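Local coordinates for mandelate racemase/muconate lactonizing enzyme-like protein (Rubrobacter xylanophilus DSM 9941, PDB 3CYJ) that is of unknown function but belongs to the enolase superfamily, pairing an N-terminal alpha+beta domain with a TIM-type barrel that holds a sodium ion, at residues V163-G168 / E176-A181; G59-S64 / A87-A92. All blocks are in the same frame, centred on the assembly; numbering follows the deposited sequence.

Interaction 1. Residues V163-G168 / E176-A181; sequences VKMKVG and ERVRAA
Met165 reaches from strand 162-166 to the inner side of helix 174-185 and carries most of the contact. Its sulfur is packed tightly against the helix, Met165 SD lying 3.5 Å from Ala181 CB and 4.1 Å from Val178 CG1. The chain runs out extended at chi2 (170°) and then bends at chi3 (-62°), which turns the terminal methyl along the helix toward Arg177, where Met165 CE lies 3.9 Å from the backbone O. Val178 meets the methionine at about a right angle. Val178 CG1 also touches Val167 CG1, at 4.1 Å, a looser contact beyond the end of the strand. No hydrogen bond links the segments. Arg177 adds its aliphatic CB, while in the conformer modelled here its NH1 bonds to Tyr143 O. On the far side of the helix the packing gives way to solvent, where Glu176 and Arg179 are exposed. Lys164 and Lys166 leave the other face of the strand toward the barrel interior, Lys166 NZ bonding to the sodium ligand Asp194. Strand and helix run nearly antiparallel, at 159° with axes 10.3 Å apart, as in the beta-alpha-beta crossover of a TIM barrel.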
ATOM      1  N   VAL A 163       2.628 -19.237  33.202  1.00 42.06           N
ATOM      2  CA  VAL A 163       3.049 -18.174  34.087  1.00 41.06           C
ATOM      3  C   VAL A 163       3.708 -17.037  33.312  1.00 41.10           C
ATOM      4  O   VAL A 163       4.450 -17.298  32.305  1.00 40.36           O
ATOM      5  CB  VAL A 163       3.998 -18.658  35.240  1.00 41.32           C
ATOM      6  CG1 VAL A 163       3.278 -19.620  36.203  1.00 42.28           C
ATOM      7  CG2 VAL A 163       5.291 -19.220  34.708  1.00 37.76           C
ATOM      8  N   LYS A 164       3.454 -15.799  33.785  1.00 39.41           N
ATOM      9  CA  LYS A 164       4.138 -14.600  33.246  1.00 39.03           C
ATOM     10  C   LYS A 164       5.038 -13.851  34.241  1.00 38.43           C
ATOM     11  O   LYS A 164       4.713 -13.691  35.408  1.00 39.37           O
ATOM     12  CB  LYS A 164       3.118 -13.627  32.567  1.00 38.88           C
ATOM     13  CG  LYS A 164       3.728 -12.540  31.637  1.00 37.67           C
ATOM     14  CD  LYS A 164       2.596 -11.668  30.946  1.00 34.41           C
ATOM     15  CE  LYS A 164       2.063 -10.630  31.957  1.00 35.27           C
ATOM     16  NZ  LYS A 164       0.929  -9.804  31.515  1.00 36.01           N
ATOM     17  N   MET A 165       6.180 -13.392  33.751  1.00 38.00           N
ATOM     18  CA  MET A 165       7.150 -12.605  34.532  1.00 37.09           C
ATOM     19  C   MET A 165       7.565 -11.289  33.783  1.00 37.09           C
ATOM     20  O   MET A 165       7.354 -11.147  32.573  1.00 35.98           O
ATOM     21  CB  MET A 165       8.386 -13.454  34.875  1.00 36.21           C
ATOM     22  CG  MET A 165       9.114 -14.078  33.682  1.00 33.46           C
ATOM     23  SD  MET A 165      10.757 -14.875  33.991  1.00 30.75           S
ATOM     24  CE  MET A 165      11.779 -13.520  34.586  1.00 29.36           C
ATOM     25  N   LYS A 166       8.133 -10.335  34.518  1.00 38.17           N
ATOM     26  CA  LYS A 166       8.672  -9.118  33.941  1.00 37.14           C
ATOM     27  C   LYS A 166      10.132  -9.238  33.515  1.00 37.99           C
ATOM     28  O   LYS A 166      10.941  -9.917  34.151  1.00 36.96           O
ATOM     29  CB  LYS A 166       8.525  -7.974  34.938  1.00 38.92           C
ATOM     30  CG  LYS A 166       7.142  -7.839  35.595  1.00 37.66           C
ATOM     31  CD  LYS A 166       6.058  -7.663  34.567  1.00 40.17           C
ATOM     32  CE  LYS A 166       4.906  -6.876  35.142  1.00 41.71           C
ATOM     33  NZ  LYS A 166       3.691  -7.149  34.359  1.00 43.63           N
ATOM     34  N   VAL A 167      10.461  -8.572  32.410  1.00 38.28           N
ATOM     35  CA  VAL A 167      11.835  -8.472  31.902  1.00 38.04           C
ATOM     36  C   VAL A 167      12.073  -7.036  31.456  1.00 38.42           C
ATOM     37  O   VAL A 167      11.129  -6.258  31.261  1.00 37.26           O
ATOM     38  CB  VAL A 167      12.085  -9.360  30.602  1.00 38.97           C
ATOM     39  CG1 VAL A 167      12.127 -10.808  30.931  1.00 37.06           C
ATOM     40  CG2 VAL A 167      11.030  -9.027  29.497  1.00 35.63           C
ATOM     41  N   GLY A 168      13.330  -6.701  31.233  1.00 38.79           N
ATOM     42  CA  GLY A 168      13.594  -5.471  30.473  1.00 41.26           C
ATOM     43  C   GLY A 168      14.074  -4.272  31.257  1.00 43.43           C
ATOM     44  O   GLY A 168      14.513  -3.270  30.639  1.00 43.85           O
ATOM     45  N   GLU A 176      19.798 -14.772  33.183  1.00 46.25           N
ATOM     46  CA  GLU A 176      19.672 -15.656  34.345  1.00 47.08           C
ATOM     47  C   GLU A 176      18.333 -15.633  35.047  1.00 46.03           C
ATOM     48  O   GLU A 176      17.938 -16.651  35.613  1.00 46.81           O
ATOM     49  CB  GLU A 176      20.845 -15.587  35.324  1.00 47.52           C
ATOM     50  CG  GLU A 176      21.052 -14.291  36.000  1.00 54.98           C
ATOM     51  CD  GLU A 176      22.106 -14.400  37.147  1.00 62.95           C
ATOM     52  OE1 GLU A 176      22.780 -13.373  37.419  1.00 65.88           O
ATOM     53  OE2 GLU A 176      22.261 -15.506  37.761  1.00 64.42           O
ATOM     54  N   ARG A 177      17.603 -14.513  35.000  1.00 44.83           N
ATOM     55  CA  ARG A 177      16.286 -14.489  35.613  0.50 44.57           C
ATOM     56  C   ARG A 177      15.336 -15.412  34.857  1.00 44.82           C
ATOM     57  O   ARG A 177      14.575 -16.137  35.470  1.00 44.72           O
ATOM     58  CB  ARG A 177      15.742 -13.058  35.729  0.50 44.82           C
ATOM     59  CG  ARG A 177      16.614 -12.154  36.608  0.50 43.00           C
ATOM     60  CD  ARG A 177      16.049 -10.758  36.792  0.50 39.58           C
ATOM     61  NE  ARG A 177      14.728 -10.741  37.427  0.50 38.75           N
ATOM     62  CZ  ARG A 177      14.512 -10.779  38.742  0.50 36.81           C
ATOM     63  NH1 ARG A 177      15.555 -10.862  39.585  0.50 35.18           N
ATOM     64  NH2 ARG A 177      13.251 -10.739  39.210  0.50 29.73           N
ATOM     65  N   VAL A 178      15.396 -15.418  33.520  1.00 45.07           N
ATOM     66  CA  VAL A 178      14.534 -16.340  32.757  1.00 46.27           C
ATOM     67  C   VAL A 178      14.972 -17.810  32.881  1.00 47.32           C
ATOM     68  O   VAL A 178      14.139 -18.705  32.965  1.00 47.49           O
ATOM     69  CB  VAL A 178      14.346 -15.963  31.242  1.00 45.97           C
ATOM     70  CG1 VAL A 178      13.612 -14.626  31.101  1.00 46.74           C
ATOM     71  CG2 VAL A 178      15.659 -15.925  30.489  1.00 45.36           C
ATOM     72  N   ARG A 179      16.285 -18.045  32.911  1.00 48.29           N
ATOM     73  CA  ARG A 179      16.823 -19.386  33.186  1.00 48.92           C
ATOM     74  C   ARG A 179      16.397 -19.925  34.543  1.00 48.68           C
ATOM     75  O   ARG A 179      16.006 -21.083  34.636  1.00 49.02           O
ATOM     76  CB  ARG A 179      18.340 -19.417  33.001  1.00 48.51           C
ATOM     77  CG  ARG A 179      18.672 -19.489  31.491  1.00 51.22           C
ATOM     78  CD  ARG A 179      20.134 -19.760  31.226  1.00 57.42           C
ATOM     79  NE  ARG A 179      20.944 -18.781  31.937  1.00 60.93           N
ATOM     80  CZ  ARG A 179      21.684 -17.852  31.323  1.00 63.01           C
ATOM     81  NH1 ARG A 179      21.699 -17.822  29.962  1.00 57.86           N
ATOM     82  NH2 ARG A 179      22.411 -16.985  32.074  1.00 58.81           N
ATOM     83  N   ALA A 180      16.430 -19.067  35.564  1.00 48.68           N
ATOM     84  CA  ALA A 180      15.939 -19.389  36.917  1.00 49.08           C
ATOM     85  C   ALA A 180      14.457 -19.698  36.971  1.00 49.74           C
ATOM     86  O   ALA A 180      14.009 -20.603  37.702  1.00 51.05           O
ATOM     87  CB  ALA A 180      16.254 -18.237  37.914  1.00 48.98           C
ATOM     88  N   ALA A 181      13.682 -18.934  36.213  1.00 49.42           N
ATOM     89  CA  ALA A 181      12.237 -19.180  36.120  1.00 49.11           C
ATOM     90  C   ALA A 181      11.963 -20.535  35.441  1.00 48.14           C
ATOM     91  O   ALA A 181      11.068 -21.271  35.836  1.00 48.65           O
ATOM     92  CB  ALA A 181      11.519 -17.986  35.361  1.00 47.15           C
TER

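Interaction 2. Residues G59-S64 / A87-A92; sequences GRFVES and AAIRNA
Phe61 and Ala92 have the nearest CA atoms of the two segments, 8.8 Å apart, so side chains bridge the gap. Residues 59-64 are helical, with a wider pi-type turn at 62-64. The other segment takes in the last residues of helix 78-88 and the turn that follows: Ile89 is the first residue to leave helical backbone angles (phi -99°, psi 17°), and the chain then turns back so that both Ile89 and Ala92 direct their CB toward Phe61.

The outer end of the Phe61 ring abuts both residues, its CZ touching each. With CG anti to the backbone N (chi1 -163°), the phenyl group extends away from its own helix and presents its outer carbons to the turn. Phe61 CE2 lies 3.8 Å from Ile89 CG2, and Phe61 CZ is 4.0 Å from Ile89 CD1, so both branches of Ile89 touch the ring; the two side chains cross at about a right angle. Phe61 CE1 packs 3.9 Å from Ala92 CB. The carbonyl O of Ala92 stands at the ring edge, near its plane, 3.8 Å from CE1 of Phe61. No hydrogen bond crosses the contact, which rests on apolar side chains with one carbonyl at the ring edge.

A second subunit borders this site: Ser57 of that subunit packs on Phe61, and its Asp26 forms a salt bridge with Arg90. Within the N-terminal domain, helix 97-116 lies against both partners, through Ala101 on Phe61 and Val102 on Ile89, while Lys65 and Leu66, further along helix 57-70, also touch Ile89, and Val62 faces Val13 of strand 8-26.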
ATOM      1  N   GLY A  59     -12.588   8.204  41.300  1.00 39.90           N
ATOM      2  CA  GLY A  59     -13.797   8.372  42.123  1.00 40.35           C
ATOM      3  C   GLY A  59     -14.479   9.718  42.008  1.00 40.27           C
ATOM      4  O   GLY A  59     -15.703   9.813  41.863  1.00 41.75           O
ATOM      5  N   ARG A  60     -13.690  10.777  42.025  1.00 40.33           N
ATOM      6  CA  ARG A  60     -14.227  12.118  41.770  1.00 40.61           C
ATOM      7  C   ARG A  60     -14.871  12.282  40.354  1.00 39.79           C
ATOM      8  O   ARG A  60     -15.955  12.915  40.193  1.00 38.79           O
ATOM      9  CB  ARG A  60     -13.104  13.172  42.010  1.00 42.26           C
ATOM     10  CG  ARG A  60     -13.662  14.606  42.025  1.00 48.89           C
ATOM     11  CD  ARG A  60     -14.672  14.773  43.237  1.00 53.73           C
ATOM     12  NE  ARG A  60     -15.634  15.847  43.021  1.00 56.59           N
ATOM     13  CZ  ARG A  60     -15.420  17.126  43.348  1.00 59.91           C
ATOM     14  NH1 ARG A  60     -14.249  17.512  43.897  1.00 59.55           N
ATOM     15  NH2 ARG A  60     -16.386  18.027  43.124  1.00 57.86           N
ATOM     16  N   PHE A  61     -14.219  11.700  39.324  1.00 38.12           N
ATOM     17  CA  PHE A  61     -14.798  11.669  37.979  1.00 37.66           C
ATOM     18  C   PHE A  61     -16.180  10.984  37.950  1.00 37.54           C
ATOM     19  O   PHE A  61     -17.111  11.477  37.327  1.00 36.85           O
ATOM     20  CB  PHE A  61     -13.846  10.956  36.981  1.00 37.43           C
ATOM     21  CG  PHE A  61     -14.175  11.227  35.518  1.00 37.64           C
ATOM     22  CD1 PHE A  61     -13.466  12.175  34.789  1.00 34.57           C
ATOM     23  CD2 PHE A  61     -15.207  10.515  34.867  1.00 38.37           C
ATOM     24  CE1 PHE A  61     -13.788  12.431  33.406  1.00 35.09           C
ATOM     25  CE2 PHE A  61     -15.517  10.747  33.518  1.00 34.87           C
ATOM     26  CZ  PHE A  61     -14.802  11.713  32.786  1.00 34.06           C
ATOM     27  N   VAL A  62     -16.295   9.820  38.581  1.00 38.58           N
ATOM     28  CA  VAL A  62     -17.626   9.148  38.733  1.00 39.68           C
ATOM     29  C   VAL A  62     -18.661  10.066  39.382  1.00 40.24           C
ATOM     30  O   VAL A  62     -19.781  10.247  38.862  1.00 40.23           O
ATOM     31  CB  VAL A  62     -17.530   7.837  39.564  1.00 39.17           C
ATOM     32  CG1 VAL A  62     -18.922   7.224  39.836  1.00 37.20           C
ATOM     33  CG2 VAL A  62     -16.558   6.840  38.883  1.00 38.35           C
ATOM     34  N   GLU A  63     -18.284  10.673  40.516  1.00 41.99           N
ATOM     35  CA  GLU A  63     -19.237  11.551  41.229  1.00 42.70           C
ATOM     36  C   GLU A  63     -19.675  12.674  40.314  1.00 42.06           C
ATOM     37  O   GLU A  63     -20.863  12.938  40.166  1.00 41.59           O
ATOM     38  CB  GLU A  63     -18.630  12.106  42.520  1.00 41.90           C
ATOM     39  CG  GLU A  63     -18.435  10.997  43.509  1.00 48.64           C
ATOM     40  CD  GLU A  63     -17.445  11.325  44.648  1.00 56.55           C
ATOM     41  OE1 GLU A  63     -16.882  12.456  44.732  1.00 61.06           O
ATOM     42  OE2 GLU A  63     -17.204  10.405  45.457  1.00 60.92           O
ATOM     43  N   SER A  64     -18.685  13.298  39.663  1.00 41.77           N
ATOM     44  CA  SER A  64     -18.904  14.547  38.974  1.00 40.92           C
ATOM     45  C   SER A  64     -19.643  14.337  37.674  1.00 41.00           C
ATOM     46  O   SER A  64     -20.535  15.122  37.326  1.00 39.65           O
ATOM     47  CB  SER A  64     -17.564  15.225  38.747  1.00 41.21           C
ATOM     48  OG  SER A  64     -17.691  16.244  37.770  1.00 43.30           O
ATOM     49  N   ALA A  87     -21.147   9.740  25.647  1.00 38.50           N
ATOM     50  CA  ALA A  87     -21.520  10.972  24.992  1.00 38.52           C
ATOM     51  C   ALA A  87     -21.302  12.145  25.935  1.00 39.13           C
ATOM     52  O   ALA A  87     -20.795  13.179  25.532  1.00 39.84           O
ATOM     53  CB  ALA A  87     -22.991  10.922  24.521  1.00 38.03           C
ATOM     54  N   ALA A  88     -21.696  11.975  27.195  1.00 39.74           N
ATOM     55  CA  ALA A  88     -21.678  13.043  28.185  1.00 39.70           C
ATOM     56  C   ALA A  88     -20.267  13.492  28.512  1.00 39.75           C
ATOM     57  O   ALA A  88     -20.090  14.644  28.916  1.00 41.24           O
ATOM     58  CB  ALA A  88     -22.404  12.614  29.482  1.00 38.85           C
ATOM     59  N   ILE A  89     -19.261  12.619  28.371  1.00 39.45           N
ATOM     60  CA  ILE A  89     -17.928  13.012  28.831  1.00 39.41           C
ATOM     61  C   ILE A  89     -16.953  13.514  27.725  1.00 40.33           C
ATOM     62  O   ILE A  89     -15.754  13.607  27.956  1.00 39.36           O
ATOM     63  CB  ILE A  89     -17.284  11.907  29.689  1.00 39.71           C
ATOM     64  CG1 ILE A  89     -16.922  10.671  28.842  1.00 37.50           C
ATOM     65  CG2 ILE A  89     -18.183  11.529  30.881  1.00 38.63           C
ATOM     66  CD1 ILE A  89     -16.328   9.599  29.715  1.00 30.81           C
ATOM     67  N   ARG A  90     -17.480  13.873  26.557  1.00 40.79           N
ATOM     68  CA  ARG A  90     -16.654  14.281  25.429  1.00 42.84           C
ATOM     69  C   ARG A  90     -15.636  15.344  25.836  1.00 44.38           C
ATOM     70  O   ARG A  90     -14.422  15.170  25.554  1.00 44.85           O
ATOM     71  CB  ARG A  90     -17.513  14.824  24.271  1.00 43.25           C
ATOM     72  CG  ARG A  90     -16.705  15.222  23.015  1.00 43.94           C
ATOM     73  CD  ARG A  90     -17.549  16.069  22.049  1.00 42.69           C
ATOM     74  NE  ARG A  90     -17.501  17.477  22.424  1.00 40.62           N
ATOM     75  CZ  ARG A  90     -18.274  18.424  21.899  1.00 39.26           C
ATOM     76  NH1 ARG A  90     -19.210  18.092  21.005  1.00 39.52           N
ATOM     77  NH2 ARG A  90     -18.154  19.699  22.311  1.00 35.36           N
ATOM     78  N   ASN A  91     -16.098  16.414  26.506  1.00 44.29           N
ATOM     79  CA  ASN A  91     -15.193  17.481  26.967  1.00 45.88           C
ATOM     80  C   ASN A  91     -14.400  17.141  28.216  1.00 46.24           C
ATOM     81  O   ASN A  91     -13.375  17.787  28.484  1.00 46.42           O
ATOM     82  CB  ASN A  91     -15.923  18.776  27.291  1.00 44.35           C
ATOM     83  CG  ASN A  91     -16.402  19.499  26.068  1.00 48.21           C
ATOM     84  OD1 ASN A  91     -16.013  19.183  24.904  1.00 47.81           O
ATOM     85  ND2 ASN A  91     -17.284  20.496  26.306  1.00 47.10           N
ATOM     86  N   ALA A  92     -14.906  16.199  29.018  1.00 46.18           N
ATOM     87  CA  ALA A  92     -14.281  15.918  30.320  1.00 45.85           C
ATOM     88  C   ALA A  92     -13.090  14.973  30.096  1.00 46.06           C
ATOM     89  O   ALA A  92     -12.189  14.856  30.941  1.00 47.06           O
ATOM     90  CB  ALA A  92     -15.293  15.334  31.289  1.00 44.77           C
TER

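In the fold
The two contacts belong to different domains and follow one another along the chain: interaction 2 (59-64 with 87-92) closes before interaction 1 (163-168 with 176-181) opens. Their centres are 40 Å apart, on opposite sides of the chain's centre, and their nearest atoms remain about 23 Å apart, with no strand or helix in common. Interaction 2 joins helix 57-70 to the turn after helix 78-88 in the N-terminal domain, beside a neighbouring subunit, whereas interaction 1 packs a helix against the barrel wall and is touched by no other chain. Together they sample the two-domain layout of the enolase superfamily; the sodium ion lies about 10 Å from the Val167 side chain of the barrel contact.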